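Local coordinates for CAMK/CAMK2 protein kinase (PDB 5IG1), which probably transfers phosphate from ATP to serine and threonine residues of proteins, as the kinase domain of a calcium/calmodulin-dependent kinase, at residues 30-34 against 46-50; 102-108 against 295-301; 172-178 against 190-196. Residues are numbered along the deposited sequence.

Contact 1 of 3, residues 30-34 against 46-50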
loop_
_atom_site.group_PDB
_atom_site.type_symbol
_atom_site.label_atom_id
_atom_site.label_comp_id
_atom_site.label_asym_id
_atom_site.label_seq_id
_atom_site.Cartn_x
_atom_site.Cartn_y
_atom_site.Cartn_z
ATOM N N PHE A 30 -5.552 15.897 2.191
ATOM C CA PHE A 30 -4.882 16.364 3.390
ATOM C C PHE A 30 -3.452 16.814 3.148
ATOM O O PHE A 30 -2.833 17.370 4.063
ATOM C CB PHE A 30 -4.893 15.266 4.464
ATOM C CG PHE A 30 -6.268 14.937 4.970
ATOM C CD1 PHE A 30 -7.075 14.034 4.297
ATOM C CD2 PHE A 30 -6.755 15.542 6.119
ATOM C CE1 PHE A 30 -8.332 13.734 4.763
ATOM C CE2 PHE A 30 -8.018 15.245 6.591
ATOM C CZ PHE A 30 -8.806 14.340 5.911
ATOM N N SER A 31 -2.915 16.601 1.951
ATOM C CA SER A 31 -1.544 16.979 1.652
ATOM C C SER A 31 -1.422 17.171 0.151
ATOM O O SER A 31 -2.312 16.804 -0.617
ATOM C CB SER A 31 -0.551 15.922 2.152
ATOM O OG SER A 31 -0.801 14.654 1.565
ATOM N N THR A 32 -0.305 17.764 -0.256
ATOM C CA THR A 32 0.027 17.889 -1.670
ATOM C C THR A 32 1.490 17.523 -1.849
ATOM O O THR A 32 2.348 18.031 -1.123
ATOM C CB THR A 32 -0.231 19.305 -2.187
ATOM O OG1 THR A 32 -1.555 19.712 -1.821
ATOM C CG2 THR A 32 -0.095 19.347 -3.699
ATOM N N VAL A 33 1.772 16.636 -2.795
ATOM C CA VAL A 33 3.124 16.147 -3.024
ATOM C C VAL A 33 3.701 16.869 -4.233
ATOM O O VAL A 33 3.134 16.810 -5.331
ATOM C CB VAL A 33 3.147 14.625 -3.214
ATOM C CG1 VAL A 33 4.564 14.159 -3.492
ATOM C CG2 VAL A 33 2.604 13.953 -1.966
ATOM N N HIS A 34 4.821 17.563 -4.015
ATOM C CA HIS A 34 5.541 18.297 -5.043
ATOM C C HIS A 34 6.889 17.642 -5.316
ATOM O O HIS A 34 7.477 16.995 -4.444
ATOM C CB HIS A 34 5.792 19.754 -4.635
ATOM C CG HIS A 34 4.550 20.547 -4.371
ATOM N ND1 HIS A 34 3.810 20.416 -3.216
ATOM C CD2 HIS A 34 3.936 21.504 -5.105
ATOM C CE1 HIS A 34 2.784 21.249 -3.256
ATOM N NE2 HIS A 34 2.839 21.920 -4.393
ATOM N N ALA A 46 10.362 13.766 -3.560
ATOM C CA ALA A 46 8.949 14.115 -3.479
ATOM C C ALA A 46 8.690 14.634 -2.074
ATOM O O ALA A 46 8.714 13.865 -1.110
ATOM C CB ALA A 46 8.060 12.914 -3.793
ATOM N N VAL A 47 8.450 15.931 -1.950
ATOM C CA VAL A 47 8.072 16.513 -0.668
ATOM C C VAL A 47 6.557 16.420 -0.518
ATOM O O VAL A 47 5.803 16.731 -1.450
ATOM C CB VAL A 47 8.570 17.965 -0.544
ATOM C CG1 VAL A 47 8.097 18.812 -1.718
ATOM C CG2 VAL A 47 8.127 18.572 0.776
ATOM N N LYS A 48 6.113 15.946 0.640
ATOM C CA LYS A 48 4.702 15.920 1.001
ATOM C C LYS A 48 4.448 17.128 1.895
ATOM O O LYS A 48 4.889 17.161 3.049
ATOM C CB LYS A 48 4.337 14.611 1.703
ATOM C CG LYS A 48 2.872 14.500 2.129
ATOM C CD LYS A 48 2.342 13.081 1.914
ATOM C CE LYS A 48 2.205 12.325 3.229
ATOM N NZ LYS A 48 1.682 10.938 3.019
ATOM N N VAL A 49 3.767 18.129 1.347
ATOM C CA VAL A 49 3.465 19.364 2.062
ATOM C C VAL A 49 2.112 19.216 2.739
ATOM O O VAL A 49 1.127 18.816 2.103
ATOM C CB VAL A 49 3.472 20.566 1.106
ATOM C CG1 VAL A 49 3.397 21.862 1.891
ATOM C CG2 VAL A 49 4.714 20.534 0.222
ATOM N N ILE A 50 2.064 19.538 4.029
ATOM C CA ILE A 50 0.849 19.434 4.829
ATOM C C ILE A 50 0.678 20.745 5.582
ATOM O O ILE A 50 1.386 20.996 6.562
ATOM C CB ILE A 50 0.899 18.256 5.812
ATOM C CG1 ILE A 50 1.367 16.985 5.106
ATOM C CG2 ILE A 50 -0.466 18.049 6.437
ATOM C CD1 ILE A 50 1.625 15.826 6.038
#
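Phe30 lies in the glycine-rich loop, just before the strand. Its ring leads away, but Phe30 O lies 3.4 Å from Ile50 CG2. Ser31 points toward the other strand. Ser31 CB packs 3.7 Å from Ile50 CG1, and Ser31 OG lies 3.5 Å from Lys48 CD. The strand proper starts at Thr32, which forms a hydrogen-bonded pair with Val49: Thr32 N to Val49 O is 3.0 Å and Val49 N to Thr32 O is 2.9 Å. This is the antiparallel hairpin that follows the glycine-rich loop in the N-lobe of a protein kinase. Val33 and Lys48 come next, as a non-hydrogen-bonded pair on the face opposite Thr32 and Val49. Val33 CG1 touches Ala46 CB at 3.7 Å, and Val33 CG2 lies 4.0 Å from Lys48 CD. The polar end of Lys48 turns outside the two segments to Glu66 of helix 57-72, the lysine-to-helix-C pair seen in active kinase conformations. His34 closes the contact opposite Val47. His34 N to Val47 O and Val47 N to His34 O are both 2.9 Å. The His34 side chain shares its face with Val47 and Val49, and His34 ND1 lies 3.6 Å from Val49 CG2.

Contact 2 of 3, residues 102-108 against 295-301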
loop_
_atom_site.group_PDB
_atom_site.type_symbol
_atom_site.label_atom_id
_atom_site.label_comp_id
_atom_site.label_asym_id
_atom_site.label_seq_id
_atom_site.Cartn_x
_atom_site.Cartn_y
_atom_site.Cartn_z
ATOM N N GLU A 102 1.163 4.391 -9.654
ATOM C CA GLU A 102 0.525 3.263 -8.995
ATOM C C GLU A 102 0.710 1.989 -9.812
ATOM O O GLU A 102 0.585 1.995 -11.040
ATOM C CB GLU A 102 -0.964 3.540 -8.793
ATOM C CG GLU A 102 -1.269 4.729 -7.901
ATOM C CD GLU A 102 -2.750 4.882 -7.625
ATOM O OE1 GLU A 102 -3.544 4.080 -8.159
ATOM O OE2 GLU A 102 -3.123 5.802 -6.871
ATOM N N LEU A 103 0.990 0.886 -9.108
ATOM C CA LEU A 103 1.208 -0.409 -9.752
ATOM C C LEU A 103 0.023 -0.816 -10.623
ATOM O O LEU A 103 0.203 -1.328 -11.737
ATOM C CB LEU A 103 1.472 -1.468 -8.680
ATOM C CG LEU A 103 1.535 -2.931 -9.119
ATOM C CD1 LEU A 103 2.713 -3.133 -10.045
ATOM C CD2 LEU A 103 1.607 -3.874 -7.911
ATOM N N PHE A 104 -1.199 -0.597 -10.133
ATOM C CA PHE A 104 -2.368 -1.048 -10.878
ATOM C C PHE A 104 -2.596 -0.197 -12.116
ATOM O O PHE A 104 -3.132 -0.690 -13.114
ATOM C CB PHE A 104 -3.611 -1.042 -9.985
ATOM C CG PHE A 104 -3.660 -2.180 -8.991
ATOM C CD1 PHE A 104 -2.501 -2.778 -8.526
ATOM C CD2 PHE A 104 -4.872 -2.661 -8.537
ATOM C CE1 PHE A 104 -2.552 -3.817 -7.622
ATOM C CE2 PHE A 104 -4.924 -3.702 -7.630
ATOM C CZ PHE A 104 -3.763 -4.283 -7.179
ATOM N N ASP A 105 -2.187 1.074 -12.079
ATOM C CA ASP A 105 -2.270 1.904 -13.272
ATOM C C ASP A 105 -1.253 1.487 -14.329
ATOM O O ASP A 105 -1.421 1.828 -15.504
ATOM C CB ASP A 105 -2.070 3.378 -12.912
ATOM C CG ASP A 105 -3.208 3.942 -12.079
ATOM O OD1 ASP A 105 -4.327 3.394 -12.140
ATOM O OD2 ASP A 105 -2.982 4.946 -11.369
ATOM N N GLU A 106 -0.204 0.762 -13.941
ATOM C CA GLU A 106 0.825 0.358 -14.890
ATOM C C GLU A 106 0.582 -1.035 -15.441
ATOM O O GLU A 106 0.885 -1.295 -16.613
ATOM C CB GLU A 106 2.209 0.416 -14.234
ATOM C CG GLU A 106 3.379 0.210 -15.207
ATOM C CD GLU A 106 3.768 -1.249 -15.376
ATOM O OE1 GLU A 106 3.273 -2.096 -14.607
ATOM O OE2 GLU A 106 4.575 -1.549 -16.277
ATOM N N ILE A 107 0.058 -1.939 -14.613
ATOM C CA ILE A 107 -0.253 -3.286 -15.083
ATOM C C ILE A 107 -1.220 -3.233 -16.263
ATOM O O ILE A 107 -1.067 -3.978 -17.240
ATOM C CB ILE A 107 -0.799 -4.135 -13.921
ATOM C CG1 ILE A 107 0.305 -4.378 -12.892
ATOM C CG2 ILE A 107 -1.341 -5.458 -14.422
ATOM C CD1 ILE A 107 -0.167 -5.143 -11.679
ATOM N N VAL A 108 -2.211 -2.335 -16.213
ATOM C CA VAL A 108 -3.183 -2.247 -17.301
ATOM C C VAL A 108 -2.533 -1.814 -18.605
ATOM O O VAL A 108 -3.115 -2.013 -19.675
ATOM C CB VAL A 108 -4.352 -1.295 -16.953
ATOM C CG1 VAL A 108 -5.235 -1.897 -15.876
ATOM C CG2 VAL A 108 -3.826 0.061 -16.526
ATOM N N LYS A 295 -8.664 -2.421 -15.874
ATOM C CA LYS A 295 -9.010 -1.086 -16.357
ATOM C C LYS A 295 -10.368 -0.654 -15.816
ATOM O O LYS A 295 -10.545 0.495 -15.385
ATOM C CB LYS A 295 -9.011 -1.052 -17.889
ATOM C CG LYS A 295 -7.662 -1.380 -18.516
ATOM C CD LYS A 295 -7.777 -1.730 -20.002
ATOM C CE LYS A 295 -6.426 -2.177 -20.564
ATOM N NZ LYS A 295 -6.519 -2.819 -21.905
ATOM N N LYS A 296 -11.344 -1.570 -15.834
ATOM C CA LYS A 296 -12.649 -1.239 -15.265
ATOM C C LYS A 296 -12.535 -0.941 -13.774
ATOM O O LYS A 296 -13.201 -0.033 -13.261
ATOM C CB LYS A 296 -13.642 -2.375 -15.519
ATOM C CG LYS A 296 -13.860 -2.701 -16.996
ATOM C CD LYS A 296 -15.310 -3.075 -17.287
ATOM C CE LYS A 296 -15.678 -4.445 -16.732
ATOM N NZ LYS A 296 -15.001 -5.547 -17.476
ATOM N N PHE A 297 -11.678 -1.686 -13.069
ATOM C CA PHE A 297 -11.488 -1.501 -11.630
ATOM C C PHE A 297 -10.851 -0.151 -11.325
ATOM O O PHE A 297 -11.357 0.622 -10.499
ATOM C CB PHE A 297 -10.622 -2.648 -11.099
ATOM C CG PHE A 297 -10.258 -2.539 -9.641
ATOM C CD1 PHE A 297 -11.192 -2.802 -8.655
ATOM C CD2 PHE A 297 -8.962 -2.219 -9.258
ATOM C CE1 PHE A 297 -10.853 -2.724 -7.316
ATOM C CE2 PHE A 297 -8.616 -2.140 -7.923
ATOM C CZ PHE A 297 -9.563 -2.393 -6.950
ATOM N N ASN A 298 -9.716 0.136 -11.972
ATOM C CA ASN A 298 -9.067 1.433 -11.821
ATOM C C ASN A 298 -10.037 2.563 -12.114
ATOM O O ASN A 298 -10.044 3.582 -11.413
ATOM C CB ASN A 298 -7.849 1.536 -12.746
ATOM C CG ASN A 298 -6.701 0.626 -12.330
ATOM O OD1 ASN A 298 -6.577 0.243 -11.160
ATOM N ND2 ASN A 298 -5.844 0.287 -13.292
ATOM N N ALA A 299 -10.873 2.399 -13.144
ATOM C CA ALA A 299 -11.879 3.417 -13.424
ATOM C C ALA A 299 -12.876 3.534 -12.278
ATOM O O ALA A 299 -13.252 4.644 -11.885
ATOM C CB ALA A 299 -12.600 3.103 -14.734
ATOM N N ARG A 300 -13.288 2.402 -11.708
ATOM C CA ARG A 300 -14.343 2.425 -10.703
ATOM C C ARG A 300 -13.891 3.078 -9.401
ATOM O O ARG A 300 -14.676 3.793 -8.775
ATOM C CB ARG A 300 -14.856 1.008 -10.442
ATOM C CG ARG A 300 -16.068 0.666 -11.273
ATOM C CD ARG A 300 -16.688 -0.672 -10.873
ATOM N NE ARG A 300 -15.955 -1.815 -11.411
ATOM C CZ ARG A 300 -15.164 -2.602 -10.690
ATOM N NH1 ARG A 300 -15.018 -2.389 -9.391
ATOM N NH2 ARG A 300 -14.526 -3.612 -11.265
ATOM N N ARG A 301 -12.660 2.817 -8.945
ATOM C CA ARG A 301 -12.280 3.322 -7.627
ATOM C C ARG A 301 -12.115 4.842 -7.629
ATOM O O ARG A 301 -12.401 5.494 -6.622
ATOM C CB ARG A 301 -11.021 2.616 -7.115
ATOM C CG ARG A 301 -9.871 2.529 -8.077
ATOM C CD ARG A 301 -8.822 1.584 -7.521
ATOM N NE ARG A 301 -7.597 1.560 -8.303
ATOM C CZ ARG A 301 -6.610 2.435 -8.151
ATOM N NH1 ARG A 301 -6.711 3.394 -7.240
ATOM N NH2 ARG A 301 -5.526 2.353 -8.902
#
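One arginine, Arg301, draws two acids of the other segment into a salt-bridge network. Arg301 NH2 lies 2.7 Å from Glu102 OE1, with near-straight hydrogen-bond geometry. A second, long salt bridge runs from Arg301 NH2 to Asp105 OD1 at 3.6 Å. Arg301 NH1 adds only a weak bond to Glu102 OE1, at 3.4 Å. One turn earlier in the helix, Asn298 OD1 accepts a bond from Arg301 NH2 at 3.3 Å. Asn298 ND2 donates to the backbone, at Phe104 O, over 2.9 Å. Asn298 thus links the arginine to the backbone of the other segment.

Helix 103-107 is helix D of the kinase C-lobe. By analogy with animal CaMKII, helix 288-302 probably belongs to the regulatory segment and overlaps the start of the calmodulin-binding region. The two short axes come within 9.8 Å, at 142° between their directions, so the helices run roughly antiparallel. Beside the polar group, Phe104 CD2 meets Phe297 CE2 at 3.8 Å. Ile210 of helix 198-213 touches both of these rings. At the other end Val108 CG1 packs on Lys295 CG at 3.6 Å and lies 3.4 Å from Asn298 ND2. Lys295 CE also comes within 3.4 Å of Val108 O.

Contact 3 of 3, residues 172-178 against 190-196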
loop_
_atom_site.group_PDB
_atom_site.type_symbol
_atom_site.label_atom_id
_atom_site.label_comp_id
_atom_site.label_asym_id
_atom_site.label_seq_id
_atom_site.Cartn_x
_atom_site.Cartn_y
_atom_site.Cartn_z
ATOM N N GLY A 172 1.246 -7.041 21.606
ATOM C CA GLY A 172 0.381 -7.992 20.950
ATOM C C GLY A 172 -0.888 -7.341 20.443
ATOM O O GLY A 172 -0.971 -6.115 20.330
ATOM N N PRO A 173 -1.907 -8.158 20.127
ATOM C CA PRO A 173 -3.152 -7.614 19.564
ATOM C C PRO A 173 -3.727 -6.468 20.382
ATOM O O PRO A 173 -3.993 -6.611 21.578
ATOM C CB PRO A 173 -4.089 -8.827 19.559
ATOM C CG PRO A 173 -3.174 -9.994 19.438
ATOM C CD PRO A 173 -1.938 -9.628 20.217
ATOM N N THR A 174 -3.913 -5.322 19.732
ATOM C CA THR A 174 -4.331 -4.099 20.395
ATOM C C THR A 174 -5.324 -3.370 19.500
ATOM O O THR A 174 -5.246 -3.455 18.274
ATOM C CB THR A 174 -3.118 -3.203 20.706
ATOM O OG1 THR A 174 -2.140 -3.956 21.436
ATOM C CG2 THR A 174 -3.527 -2.003 21.536
ATOM N N TYR A 175 -6.274 -2.670 20.118
ATOM C CA TYR A 175 -7.213 -1.854 19.359
ATOM C C TYR A 175 -6.545 -0.537 18.990
ATOM O O TYR A 175 -6.127 0.221 19.871
ATOM C CB TYR A 175 -8.498 -1.598 20.146
ATOM C CG TYR A 175 -9.580 -0.936 19.312
ATOM C CD1 TYR A 175 -10.032 -1.526 18.135
ATOM C CD2 TYR A 175 -10.145 0.275 19.693
ATOM C CE1 TYR A 175 -11.014 -0.930 17.362
ATOM C CE2 TYR A 175 -11.134 0.880 18.924
ATOM C CZ TYR A 175 -11.563 0.270 17.759
ATOM O OH TYR A 175 -12.543 0.859 16.989
ATOM N N PHE A 176 -6.442 -0.270 17.688
ATOM C CA PHE A 176 -5.878 0.973 17.183
ATOM C C PHE A 176 -6.929 1.869 16.540
ATOM O O PHE A 176 -6.581 2.912 15.974
ATOM C CB PHE A 176 -4.759 0.679 16.183
ATOM C CG PHE A 176 -3.628 -0.112 16.761
ATOM C CD1 PHE A 176 -2.604 0.518 17.446
ATOM C CD2 PHE A 176 -3.588 -1.484 16.618
ATOM C CE1 PHE A 176 -1.557 -0.209 17.980
ATOM C CE2 PHE A 176 -2.546 -2.219 17.149
ATOM C CZ PHE A 176 -1.529 -1.581 17.832
ATOM N N GLY A 177 -8.201 1.491 16.617
ATOM C CA GLY A 177 -9.273 2.230 15.987
ATOM C C GLY A 177 -9.712 1.595 14.678
ATOM O O GLY A 177 -9.089 0.670 14.148
ATOM N N PHE A 178 -10.817 2.113 14.156
ATOM C CA PHE A 178 -11.386 1.641 12.899
ATOM C C PHE A 178 -10.867 2.550 11.790
ATOM O O PHE A 178 -11.330 3.683 11.633
ATOM C CB PHE A 178 -12.910 1.628 12.964
ATOM C CG PHE A 178 -13.568 1.170 11.692
ATOM C CD1 PHE A 178 -13.840 -0.171 11.480
ATOM C CD2 PHE A 178 -13.921 2.083 10.712
ATOM C CE1 PHE A 178 -14.449 -0.591 10.315
ATOM C CE2 PHE A 178 -14.529 1.670 9.548
ATOM C CZ PHE A 178 -14.798 0.333 9.352
ATOM N N ILE A 190 -13.202 -4.630 11.290
ATOM C CA ILE A 190 -14.628 -4.351 11.157
ATOM C C ILE A 190 -15.351 -4.695 12.452
ATOM O O ILE A 190 -16.205 -3.936 12.925
ATOM C CB ILE A 190 -15.211 -5.108 9.949
ATOM C CG1 ILE A 190 -14.639 -4.540 8.653
ATOM C CG2 ILE A 190 -16.723 -5.024 9.934
ATOM C CD1 ILE A 190 -15.147 -5.221 7.424
ATOM N N ARG A 191 -14.996 -5.828 13.060
ATOM C CA ARG A 191 -15.521 -6.216 14.363
ATOM C C ARG A 191 -15.042 -5.306 15.488
ATOM O O ARG A 191 -15.545 -5.431 16.611
ATOM C CB ARG A 191 -15.137 -7.668 14.675
ATOM C CG ARG A 191 -15.685 -8.682 13.675
ATOM C CD ARG A 191 -15.445 -10.125 14.109
ATOM N NE ARG A 191 -14.025 -10.457 14.226
ATOM C CZ ARG A 191 -13.453 -10.942 15.326
ATOM N NH1 ARG A 191 -14.179 -11.168 16.413
ATOM N NH2 ARG A 191 -12.155 -11.212 15.338
ATOM N N ARG A 192 -14.094 -4.406 15.211
ATOM C CA ARG A 192 -13.528 -3.494 16.209
ATOM C C ARG A 192 -13.023 -4.260 17.430
ATOM O O ARG A 192 -13.267 -3.884 18.579
ATOM C CB ARG A 192 -14.533 -2.411 16.607
ATOM C CG ARG A 192 -15.063 -1.625 15.428
ATOM C CD ARG A 192 -15.456 -0.205 15.797
ATOM N NE ARG A 192 -15.995 0.502 14.638
ATOM C CZ ARG A 192 -16.236 1.809 14.596
ATOM N NH1 ARG A 192 -15.983 2.568 15.654
ATOM N NH2 ARG A 192 -16.727 2.358 13.493
ATOM N N VAL A 193 -12.321 -5.358 17.173
ATOM C CA VAL A 193 -11.641 -6.122 18.215
ATOM C C VAL A 193 -10.162 -5.771 18.121
ATOM O O VAL A 193 -9.728 -5.235 17.092
ATOM C CB VAL A 193 -11.880 -7.632 18.054
ATOM C CG1 VAL A 193 -13.365 -7.925 17.981
ATOM C CG2 VAL A 193 -11.170 -8.152 16.814
ATOM N N PRO A 194 -9.360 -6.017 19.158
ATOM C CA PRO A 194 -7.920 -5.761 19.039
ATOM C C PRO A 194 -7.322 -6.572 17.900
ATOM O O PRO A 194 -7.636 -7.750 17.719
ATOM C CB PRO A 194 -7.370 -6.201 20.398
ATOM C CG PRO A 194 -8.521 -6.042 21.323
ATOM C CD PRO A 194 -9.733 -6.414 20.527
ATOM N N TYR A 195 -6.463 -5.923 17.119
ATOM C CA TYR A 195 -5.868 -6.561 15.957
ATOM C C TYR A 195 -4.355 -6.362 15.967
ATOM O O TYR A 195 -3.781 -5.801 16.906
ATOM C CB TYR A 195 -6.497 -6.043 14.660
ATOM C CG TYR A 195 -6.572 -4.544 14.506
ATOM C CD1 TYR A 195 -5.545 -3.841 13.892
ATOM C CD2 TYR A 195 -7.698 -3.839 14.918
ATOM C CE1 TYR A 195 -5.621 -2.466 13.718
ATOM C CE2 TYR A 195 -7.781 -2.461 14.752
ATOM C CZ TYR A 195 -6.738 -1.785 14.150
ATOM O OH TYR A 195 -6.805 -0.425 13.977
ATOM N N ASP A 196 -3.709 -6.849 14.916
ATOM C CA ASP A 196 -2.254 -6.938 14.870
ATOM C C ASP A 196 -1.813 -6.837 13.411
ATOM O O ASP A 196 -2.548 -6.324 12.561
ATOM C CB ASP A 196 -1.783 -8.234 15.554
ATOM C CG ASP A 196 -2.345 -9.486 14.896
ATOM O OD1 ASP A 196 -3.469 -9.430 14.349
ATOM O OD2 ASP A 196 -1.657 -10.531 14.926
#
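The Tyr195 ring lies at the apolar centre. Phe176 CD2 approaches Tyr195 CE1 at 3.7 Å, with the two planes oblique at 58°. Tyr175 CD1 lies 4.2 Å from Tyr195 CE2. Further out, Pro173 CB packs 4.3 Å from Pro194 CB, and Phe178 CE1 lies 4.3 Å from Ile190 CG1. The contact joins the activation loop of the kinase to the end of helix 187-190 and the loop that leads to helix 198-213. A single antiparallel bridge joins the backbones: Thr174 N to Tyr195 O is 2.9 Å, and Tyr195 N to Thr174 O is 3.0 Å. The Tyr195 hydroxyl crosses to the first segment, where Tyr195 OH donates to Gly177 O at 2.5 Å. It is also hydrogen-bonded to Arg140 of the catalytic loop's His-Arg-Asp motif. At the exposed edge, Arg192 follows helix 187-190 with positive phi in a Schellman motif. Its guanidinium lies flat on the Phe178 ring, centres 4.7 Å apart and planes at 17°.

In the fold
From the N terminus, contact 1 closes first, within the N-lobe sheet. It shuts the short turn between strands 32-38 and 44-51, and is complete before contact 2 opens. Contact 2 spans most of the rest of the chain. It brings helix 103-107, at the start of the C-lobe, against helix 288-302, and its segments are 187 residues apart. Contact 3 is nested inside that long loop. It closes a short loop, 179-189, that holds most of helix 187-190, and ties the activation loop to the residues after that helix. Contacts 2 and 3 sit on opposite sides of the chain's centre, with centres about 30 Å apart. No two of the three contacts touch.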